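PDB 3B7F: glycosyl hydrolase, BNR repeat, which is probably a glycosyl hydrolase related to non-viral sialidases, folded as a seven-bladed beta-propeller, with no substrate established. Local coordinates for residues 33-38 with 49-54; 98-103 with 139-144; 345-350 with 387-392. One frame throughout, in Å; residues are numbered along the deposited sequence.

Contact 1: residues 33-38 with 49-54; sequences AWFLAS and GPVFLG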
loop_
_atom_site.group_PDB
_atom_site.type_symbol
_atom_site.label_atom_id
_atom_site.label_comp_id
_atom_site.label_asym_id
_atom_site.label_seq_id
_atom_site.Cartn_x
_atom_site.Cartn_y
_atom_site.Cartn_z
ATOM N N ALA A 33 -13.418 -9.239 -5.899
ATOM C CA ALA A 33 -12.126 -9.817 -5.588
ATOM C C ALA A 33 -11.840 -10.966 -6.559
ATOM O O ALA A 33 -12.714 -11.785 -6.870
ATOM C CB ALA A 33 -12.079 -10.335 -4.146
ATOM N N TRP A 34 -10.616 -10.994 -7.065
ATOM C CA TRP A 34 -10.140 -12.084 -7.896
ATOM C C TRP A 34 -8.841 -12.540 -7.242
ATOM O O TRP A 34 -8.245 -11.807 -6.461
ATOM C CB TRP A 34 -9.940 -11.668 -9.342
ATOM C CG TRP A 34 -11.128 -11.740 -10.236
ATOM C CD1 TRP A 34 -11.419 -12.746 -11.112
ATOM C CD2 TRP A 34 -12.154 -10.755 -10.406
ATOM N NE1 TRP A 34 -12.551 -12.445 -11.808
ATOM C CE2 TRP A 34 -13.026 -11.232 -11.395
ATOM C CE3 TRP A 34 -12.448 -9.536 -9.777
ATOM C CZ2 TRP A 34 -14.173 -10.538 -11.785
ATOM C CZ3 TRP A 34 -13.577 -8.832 -10.184
ATOM C CH2 TRP A 34 -14.414 -9.331 -11.188
ATOM N N PHE A 35 -8.464 -13.777 -7.547
ATOM C CA PHE A 35 -7.323 -14.440 -6.955
ATOM C C PHE A 35 -6.565 -15.143 -8.029
ATOM O O PHE A 35 -7.175 -15.828 -8.860
ATOM C CB PHE A 35 -7.793 -15.441 -5.920
ATOM C CG PHE A 35 -8.532 -14.809 -4.797
ATOM C CD1 PHE A 35 -7.852 -14.324 -3.700
ATOM C CD2 PHE A 35 -9.909 -14.640 -4.862
ATOM C CE1 PHE A 35 -8.532 -13.692 -2.662
ATOM C CE2 PHE A 35 -10.590 -14.025 -3.826
ATOM C CZ PHE A 35 -9.897 -13.558 -2.722
ATOM N N LEU A 36 -5.245 -14.950 -8.041
ATOM C CA LEU A 36 -4.377 -15.585 -9.043
ATOM C C LEU A 36 -3.452 -16.544 -8.334
ATOM O O LEU A 36 -2.895 -16.188 -7.322
ATOM C CB LEU A 36 -3.596 -14.554 -9.864
ATOM C CG LEU A 36 -4.324 -13.920 -11.036
ATOM C CD1 LEU A 36 -3.738 -12.557 -11.382
ATOM C CD2 LEU A 36 -4.329 -14.891 -12.265
ATOM N N ALA A 37 -3.315 -17.768 -8.843
ATOM C CA ALA A 37 -2.434 -18.767 -8.210
ATOM C C ALA A 37 -1.447 -19.325 -9.239
ATOM O O ALA A 37 -1.850 -19.709 -10.335
ATOM C CB ALA A 37 -3.267 -19.888 -7.561
ATOM N N SER A 38 -0.168 -19.375 -8.887
ATOM C CA SER A 38 0.852 -19.903 -9.792
ATOM C C SER A 38 1.229 -21.343 -9.503
ATOM O O SER A 38 0.882 -21.900 -8.460
ATOM C CB SER A 38 2.133 -19.086 -9.718
ATOM O OG SER A 38 2.941 -19.424 -8.593
ATOM N N GLY A 49 -12.389 -16.427 -9.237
ATOM C CA GLY A 49 -13.259 -15.312 -8.918
ATOM C C GLY A 49 -14.235 -15.093 -10.064
ATOM O O GLY A 49 -14.173 -15.802 -11.054
ATOM N N PRO A 50 -15.098 -14.067 -9.966
ATOM C CA PRO A 50 -15.181 -13.111 -8.852
ATOM C C PRO A 50 -15.721 -13.672 -7.528
ATOM O O PRO A 50 -16.485 -14.643 -7.515
ATOM C CB PRO A 50 -16.164 -12.037 -9.359
ATOM C CG PRO A 50 -16.944 -12.678 -10.409
ATOM C CD PRO A 50 -16.051 -13.742 -11.034
ATOM N N VAL A 51 -15.254 -13.058 -6.447
ATOM C CA VAL A 51 -15.752 -13.284 -5.120
ATOM C C VAL A 51 -16.309 -11.894 -4.767
ATOM O O VAL A 51 -15.628 -10.880 -4.952
ATOM C CB VAL A 51 -14.677 -13.799 -4.131
ATOM C CG1 VAL A 51 -15.296 -13.972 -2.746
ATOM C CG2 VAL A 51 -14.051 -15.130 -4.633
ATOM N N PHE A 52 -17.542 -11.861 -4.286
ATOM C CA PHE A 52 -18.239 -10.627 -3.936
ATOM C C PHE A 52 -18.424 -9.740 -5.172
ATOM O O PHE A 52 -18.193 -8.532 -5.095
ATOM C CB PHE A 52 -17.552 -9.844 -2.778
ATOM C CG PHE A 52 -17.634 -10.523 -1.447
ATOM C CD1 PHE A 52 -18.848 -10.597 -0.774
ATOM C CD2 PHE A 52 -16.509 -11.050 -0.841
ATOM C CE1 PHE A 52 -18.935 -11.213 0.458
ATOM C CE2 PHE A 52 -16.595 -11.664 0.394
ATOM C CZ PHE A 52 -17.801 -11.749 1.036
ATOM N N LEU A 53 -18.814 -10.341 -6.302
ATOM C CA LEU A 53 -19.055 -9.582 -7.540
ATOM C C LEU A 53 -20.053 -8.489 -7.238
ATOM O O LEU A 53 -21.044 -8.734 -6.556
ATOM C CB LEU A 53 -19.580 -10.455 -8.684
ATOM C CG LEU A 53 -19.868 -9.842 -10.075
ATOM C CD1 LEU A 53 -18.621 -9.399 -10.854
ATOM C CD2 LEU A 53 -20.615 -10.867 -10.895
ATOM N N GLY A 54 -19.758 -7.285 -7.721
ATOM C CA GLY A 54 -20.583 -6.102 -7.501
ATOM C C GLY A 54 -20.259 -5.238 -6.298
ATOM O O GLY A 54 -20.814 -4.153 -6.167
#

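Contact 2: residues 98-103 with 139-144; sequences RPPAFN and GLFRST. With EDO (1,2-ethanediol), chain Q.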
loop_
_atom_site.group_PDB
_atom_site.type_symbol
_atom_site.label_atom_id
_atom_site.label_comp_id
_atom_site.label_asym_id
_atom_site.label_seq_id
_atom_site.Cartn_x
_atom_site.Cartn_y
_atom_site.Cartn_z
ATOM N N ARG A 98 -18.357 -6.010 14.349
ATOM C CA ARG A 98 -18.233 -4.565 14.577
ATOM C C ARG A 98 -17.175 -3.973 13.616
ATOM O O ARG A 98 -15.989 -3.926 13.949
ATOM C CB ARG A 98 -17.869 -4.270 16.031
ATOM C CG ARG A 98 -17.756 -2.774 16.369
ATOM C CD ARG A 98 -17.156 -2.556 17.753
ATOM N NE ARG A 98 -16.824 -1.137 17.953
ATOM C CZ ARG A 98 -16.133 -0.629 18.982
ATOM N NH1 ARG A 98 -15.643 -1.407 19.956
ATOM N NH2 ARG A 98 -15.905 0.687 19.024
ATOM N N PRO A 99 -17.600 -3.498 12.426
ATOM C CA PRO A 99 -16.599 -2.902 11.539
ATOM C C PRO A 99 -16.170 -1.504 12.014
ATOM O O PRO A 99 -16.807 -0.952 12.895
ATOM C CB PRO A 99 -17.337 -2.822 10.204
ATOM C CG PRO A 99 -18.771 -2.652 10.588
ATOM C CD PRO A 99 -18.939 -3.503 11.803
ATOM N N PRO A 100 -15.071 -0.953 11.452
ATOM C CA PRO A 100 -14.635 0.397 11.796
ATOM C C PRO A 100 -15.731 1.479 11.687
ATOM O O PRO A 100 -16.397 1.597 10.658
ATOM C CB PRO A 100 -13.523 0.656 10.768
ATOM C CG PRO A 100 -12.933 -0.664 10.548
ATOM C CD PRO A 100 -14.127 -1.574 10.494
ATOM N N ALA A 101 -15.916 2.227 12.767
ATOM C CA ALA A 101 -16.909 3.299 12.834
ATOM C C ALA A 101 -16.412 4.288 13.834
ATOM O O ALA A 101 -15.955 3.887 14.897
ATOM C CB ALA A 101 -18.262 2.771 13.272
ATOM N N PHE A 102 -16.469 5.578 13.499
ATOM C CA PHE A 102 -16.064 6.627 14.425
ATOM C C PHE A 102 -17.056 6.684 15.599
ATOM O O PHE A 102 -18.241 6.349 15.450
ATOM C CB PHE A 102 -16.032 8.005 13.742
ATOM C CG PHE A 102 -14.994 8.147 12.653
ATOM C CD1 PHE A 102 -13.654 8.319 12.968
ATOM C CD2 PHE A 102 -15.365 8.176 11.318
ATOM C CE1 PHE A 102 -12.690 8.478 11.961
ATOM C CE2 PHE A 102 -14.410 8.353 10.315
ATOM C CZ PHE A 102 -13.072 8.499 10.644
ATOM N N ASN A 103 -16.572 7.109 16.761
ATOM C CA ASN A 103 -17.441 7.286 17.939
ATOM C C ASN A 103 -18.484 8.401 17.689
ATOM O O ASN A 103 -18.258 9.288 16.846
ATOM C CB ASN A 103 -16.621 7.618 19.206
ATOM C CG ASN A 103 -15.708 6.475 19.659
ATOM O OD1 ASN A 103 -15.968 5.294 19.398
ATOM N ND2 ASN A 103 -14.630 6.834 20.351
ATOM N N GLY A 139 -8.674 7.916 9.581
ATOM C CA GLY A 139 -9.014 7.337 10.877
ATOM C C GLY A 139 -8.239 6.055 10.996
ATOM O O GLY A 139 -8.007 5.399 9.973
ATOM N N LEU A 140 -7.787 5.754 12.221
ATOM C CA LEU A 140 -7.017 4.556 12.558
ATOM C C LEU A 140 -7.853 3.735 13.538
ATOM O O LEU A 140 -8.338 4.266 14.542
ATOM C CB LEU A 140 -5.675 4.927 13.196
ATOM C CG LEU A 140 -4.674 3.805 13.482
ATOM C CD1 LEU A 140 -4.127 3.182 12.187
ATOM C CD2 LEU A 140 -3.549 4.314 14.364
ATOM N N PHE A 141 -7.994 2.449 13.233
ATOM C CA PHE A 141 -8.761 1.492 14.018
ATOM C C PHE A 141 -7.922 0.241 14.279
ATOM O O PHE A 141 -6.938 -0.035 13.574
ATOM C CB PHE A 141 -10.066 1.119 13.293
ATOM C CG PHE A 141 -10.981 2.294 13.075
ATOM C CD1 PHE A 141 -10.822 3.134 11.967
ATOM C CD2 PHE A 141 -11.981 2.582 13.975
ATOM C CE1 PHE A 141 -11.666 4.246 11.773
ATOM C CE2 PHE A 141 -12.808 3.678 13.800
ATOM C CZ PHE A 141 -12.660 4.514 12.698
ATOM N N ARG A 142 -8.322 -0.509 15.301
ATOM C CA ARG A 142 -7.618 -1.712 15.690
ATOM C C ARG A 142 -8.580 -2.856 16.046
ATOM O O ARG A 142 -9.630 -2.641 16.644
ATOM C CB ARG A 142 -6.724 -1.404 16.884
ATOM C CG ARG A 142 -5.866 -2.572 17.346
ATOM C CD ARG A 142 -5.336 -2.391 18.750
ATOM N NE ARG A 142 -4.193 -1.499 18.847
ATOM C CZ ARG A 142 -4.093 -0.366 19.560
ATOM N NH1 ARG A 142 -5.096 0.128 20.312
ATOM N NH2 ARG A 142 -2.932 0.292 19.528
ATOM N N SER A 143 -8.197 -4.069 15.652
ATOM C CA SER A 143 -8.881 -5.291 16.041
ATOM C C SER A 143 -7.866 -6.108 16.798
ATOM O O SER A 143 -6.686 -6.017 16.489
ATOM C CB SER A 143 -9.321 -6.087 14.827
ATOM O OG SER A 143 -10.064 -7.217 15.210
ATOM N N THR A 144 -8.318 -6.829 17.823
ATOM C CA THR A 144 -7.507 -7.806 18.551
ATOM C C THR A 144 -8.097 -9.235 18.419
ATOM O O THR A 144 -7.540 -10.173 19.011
ATOM C CB THR A 144 -7.381 -7.442 20.036
ATOM O OG1 THR A 144 -8.683 -7.428 20.629
ATOM C CG2 THR A 144 -6.696 -6.066 20.215
HETATM C C1 EDO Q . -11.743 -5.285 19.140
HETATM O O1 EDO Q . -11.014 -6.382 18.563
HETATM C C2 EDO Q . -10.823 -4.228 19.722
HETATM O O2 EDO Q . -9.790 -4.842 20.504
#

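Contact 3: residues 345-350 with 387-392; sequences AMTADA and AVQSAR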
loop_
_atom_site.group_PDB
_atom_site.type_symbol
_atom_site.label_atom_id
_atom_site.label_comp_id
_atom_site.label_asym_id
_atom_site.label_seq_id
_atom_site.Cartn_x
_atom_site.Cartn_y
_atom_site.Cartn_z
ATOM N N ALA A 345 -1.559 -1.226 -5.718
ATOM C CA ALA A 345 -1.598 -2.104 -6.892
ATOM C C ALA A 345 -0.242 -2.685 -7.378
ATOM O O ALA A 345 -0.192 -3.260 -8.468
ATOM C CB ALA A 345 -2.374 -1.402 -8.032
HETATM N N MSE A 346 0.845 -2.521 -6.616
HETATM C CA MSE A 346 2.114 -3.234 -6.863
HETATM C C MSE A 346 2.429 -4.064 -5.644
HETATM O O MSE A 346 2.163 -3.628 -4.534
HETATM C CB MSE A 346 3.350 -2.366 -7.066
HETATM C CG MSE A 346 3.466 -1.724 -8.367
HETATM SE SE MSE A 346 5.325 -1.409 -8.863
HETATM C CE MSE A 346 5.658 -0.267 -7.429
ATOM N N THR A 347 3.028 -5.237 -5.863
ATOM C CA THR A 347 3.454 -6.120 -4.788
ATOM C C THR A 347 4.614 -6.962 -5.285
ATOM O O THR A 347 4.907 -7.008 -6.491
ATOM C CB THR A 347 2.301 -7.031 -4.310
ATOM O OG1 THR A 347 2.640 -7.676 -3.081
ATOM C CG2 THR A 347 1.945 -8.078 -5.375
ATOM N N ALA A 348 5.267 -7.617 -4.342
ATOM C CA ALA A 348 6.390 -8.466 -4.660
ATOM C C ALA A 348 6.297 -9.721 -3.804
ATOM O O ALA A 348 5.684 -9.695 -2.746
ATOM C CB ALA A 348 7.735 -7.691 -4.455
ATOM N N ASP A 349 6.818 -10.834 -4.309
ATOM C CA ASP A 349 6.880 -12.084 -3.540
ATOM C C ASP A 349 8.252 -12.165 -2.810
ATOM O O ASP A 349 9.046 -11.228 -2.896
ATOM C CB ASP A 349 6.558 -13.298 -4.420
ATOM C CG ASP A 349 7.600 -13.580 -5.486
ATOM O OD1 ASP A 349 8.813 -13.472 -5.218
ATOM O OD2 ASP A 349 7.184 -13.948 -6.611
ATOM N N ALA A 350 8.502 -13.269 -2.089
ATOM C CA ALA A 350 9.749 -13.492 -1.352
ATOM C C ALA A 350 10.518 -14.683 -1.920
ATOM O O ALA A 350 11.312 -15.295 -1.221
ATOM C CB ALA A 350 9.459 -13.687 0.158
ATOM N N ALA A 387 -5.993 -2.802 -5.661
ATOM C CA ALA A 387 -4.897 -3.430 -4.945
ATOM C C ALA A 387 -4.535 -4.813 -5.451
ATOM O O ALA A 387 -5.396 -5.564 -5.894
ATOM C CB ALA A 387 -5.254 -3.535 -3.449
ATOM N N VAL A 388 -3.242 -5.136 -5.340
ATOM C CA VAL A 388 -2.691 -6.438 -5.695
ATOM C C VAL A 388 -1.724 -6.707 -4.566
ATOM O O VAL A 388 -0.925 -5.848 -4.244
ATOM C CB VAL A 388 -1.986 -6.471 -7.051
ATOM C CG1 VAL A 388 -1.467 -7.878 -7.337
ATOM C CG2 VAL A 388 -2.928 -5.996 -8.173
ATOM N N GLN A 389 -1.849 -7.879 -3.955
ATOM C CA GLN A 389 -1.071 -8.284 -2.821
ATOM C C GLN A 389 -0.618 -9.743 -2.947
ATOM O O GLN A 389 -1.411 -10.616 -3.255
ATOM C CB GLN A 389 -1.962 -8.114 -1.606
ATOM C CG GLN A 389 -1.355 -8.403 -0.279
ATOM C CD GLN A 389 -0.341 -7.371 0.182
ATOM O OE1 GLN A 389 -0.628 -6.180 0.227
ATOM N NE2 GLN A 389 0.831 -7.845 0.586
ATOM N N SER A 390 0.657 -10.005 -2.696
ATOM C CA SER A 390 1.158 -11.379 -2.675
ATOM C C SER A 390 0.701 -12.118 -1.400
ATOM O O SER A 390 0.400 -11.498 -0.366
ATOM C CB SER A 390 2.673 -11.426 -2.799
ATOM O OG SER A 390 3.300 -10.665 -1.789
ATOM N N ALA A 391 0.614 -13.448 -1.512
ATOM C CA ALA A 391 0.157 -14.322 -0.445
ATOM C C ALA A 391 0.711 -15.719 -0.668
ATOM O O ALA A 391 1.062 -16.096 -1.803
ATOM C CB ALA A 391 -1.374 -14.345 -0.365
ATOM N N ARG A 392 0.835 -16.453 0.425
ATOM C CA ARG A 392 1.302 -17.843 0.421
ATOM C C ARG A 392 0.086 -18.735 0.481
ATOM O O ARG A 392 -0.662 -18.646 1.443
ATOM C CB ARG A 392 2.181 -18.145 1.636
ATOM C CG ARG A 392 3.624 -17.680 1.457
ATOM C CD ARG A 392 4.539 -17.879 2.679
ATOM N NE ARG A 392 4.254 -19.104 3.446
ATOM C CZ ARG A 392 3.870 -19.179 4.734
ATOM N NH1 ARG A 392 3.757 -18.096 5.529
ATOM N NH2 ARG A 392 3.636 -20.383 5.263
HETATM O O HOH W 1 0.278 -4.029 -2.778
#

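Contact 1: residues 33-38 with 49-54
Pro50 lies over one face of the Trp34 indole, the two side chains running side by side and pointing the same way. Pro50 CB sits 3.8 Å from the centroid of the six-membered ring of Trp34 and 23° off its normal, a CH-pi contact; the ring atom it approaches most closely is Trp34 CZ2, at 3.5 Å. Trp34 CG is anti to the carbonyl carbon (chi1 -86°), beside the backbone N, and the indole beyond it passes across Gly49 and Pro50. Gly49 CA meets the five-membered ring off-centre, 4.3 Å from its centroid. The peptide joining Gly49 to Pro50 is cis, which sets their two CA atoms on the same side of that bond. Past the strand end, Leu53 CD1 adds a looser touch on Trp34 CH2 at 4.2 Å. All this belongs to the beta hairpin of strands 32-38 and 45-51, the two outer strands of a propeller blade. On the other face of the sheet, where Ala33, Phe35 and Val51 lie, Val51 CG2 comes to the edge of the Phe35 ring, 3.7 Å from Phe35 CE2, with the side chains crossing at about a right angle. Met72 and Trp93, beyond this sheet, cover that side. At the polar edge, Ala33 and Val51 form an antiparallel hydrogen-bonded pair. Ala33 N donates to Val51 O at 2.9 Å, almost straight, and Val51 N returns a bond of the same length to Ala33 O. Ala33 O also takes a CA-H contact from Pro50 CA, 3.4 Å away.

Contact 2: residues 98-103 with 139-144
Phe141 presents one face to Pro100, and its far end to Phe102. Pro100 CB stands 3.9 Å from the centroid of the Phe141 ring and only 14° off the normal, a CH-pi contact over the face, displaced a little toward CG. Phe141 points toward 98-103, with CG anti to the carbonyl carbon (chi1 -62°); the ring beyond it reaches the bend of that segment. There its rim meets a carbonyl: Ala101 O lies near the ring plane, 3.3 Å from Phe141 CE2. The Phe102 side chain crosses that of Phe141 at about a right angle, but the rings themselves meet obliquely, planes at 59° and centroids 5.5 Å apart. Phe141 CZ sits over one face of Phe102, toward the rim, 3.9 Å from Phe102 CD1. Phe102 CE1 continues to the backbone of Gly139, 4.0 Å from its CA, where the strand has no side chain in the way. Segment 98-103 is part of the connection from the outermost strand of one blade, 94-95, to the innermost strand of the next, 116-122, and here it packs on the third strand of that next blade. Strand 139-143 runs into an Asp box, the sequence signature of BNR repeats: Ser143 OG is hydrogen-bonded to Gly147 N and Ser149 O, and Pro100 touches Trp150 of the same motif. A 1,2-ethanediol, probably from the crystallisation liquor, binds at this turn. Thr144 N donates to its O1 at 2.8 Å, nearly straight, and Thr144 OG1 pairs with its O2 at 2.8 Å. Ser149 O also holds the diol.

Contact 3: residues 345-350 with 387-392
Thr347 and Val388 bury the most surface here, followed by Ala345 and Ser390. Thr347 points toward the partner strand and divides its branches: OG1, anti to the backbone N (chi1 -167°), accepts a hydrogen bond from Ser390 N at 3.1 Å, while CG2 packs on Val388 CG1 at 3.9 Å. Between them, Thr347 CB rests 3.4 Å from Val388 O. Ser390 answers with its hydroxyl, OG donating to Ala348 O at 2.7 Å from above the carbonyl plane, 41° out of it. The strands run almost parallel, and the direct polar links between them use side chains; no backbone-to-backbone bond joins them. A water lies 2.6 Å from both Met346 O and Val388 O and can donate to each, although further acceptors compete for its protons. Strands 346-348 and 385-391 are the innermost strands of adjacent blades, so the contact is a blade-to-blade seam near the centre of the propeller. Thr347 also touches Leu25 on strand 24-29. The selenomethionine at Met346 packs on strand 282-285 of the preceding blade, and Gln389 meets His59 on strand 56-62 of the following one.

How the contacts relate
From the N terminus, contact 1 comes first, closing a short loop of ten residues within the hairpin of 32-38 and 45-51. Contact 2 follows, spanning 35 residues to fold an inter-blade connection back onto the blade it leads into. Contact 3 opens last, its 36 intervening residues carrying the rest of the blade that starts at 346-348. The three are in series, so none nests in or crosses another. Contacts 1 and 3 reach the same sheet, in which strand 385-391 completes a blade begun by N-terminal strands and so closes the propeller ring; their centres are about 14 Å apart. Contact 2 is more distant, centred about 26 Å from contact 1.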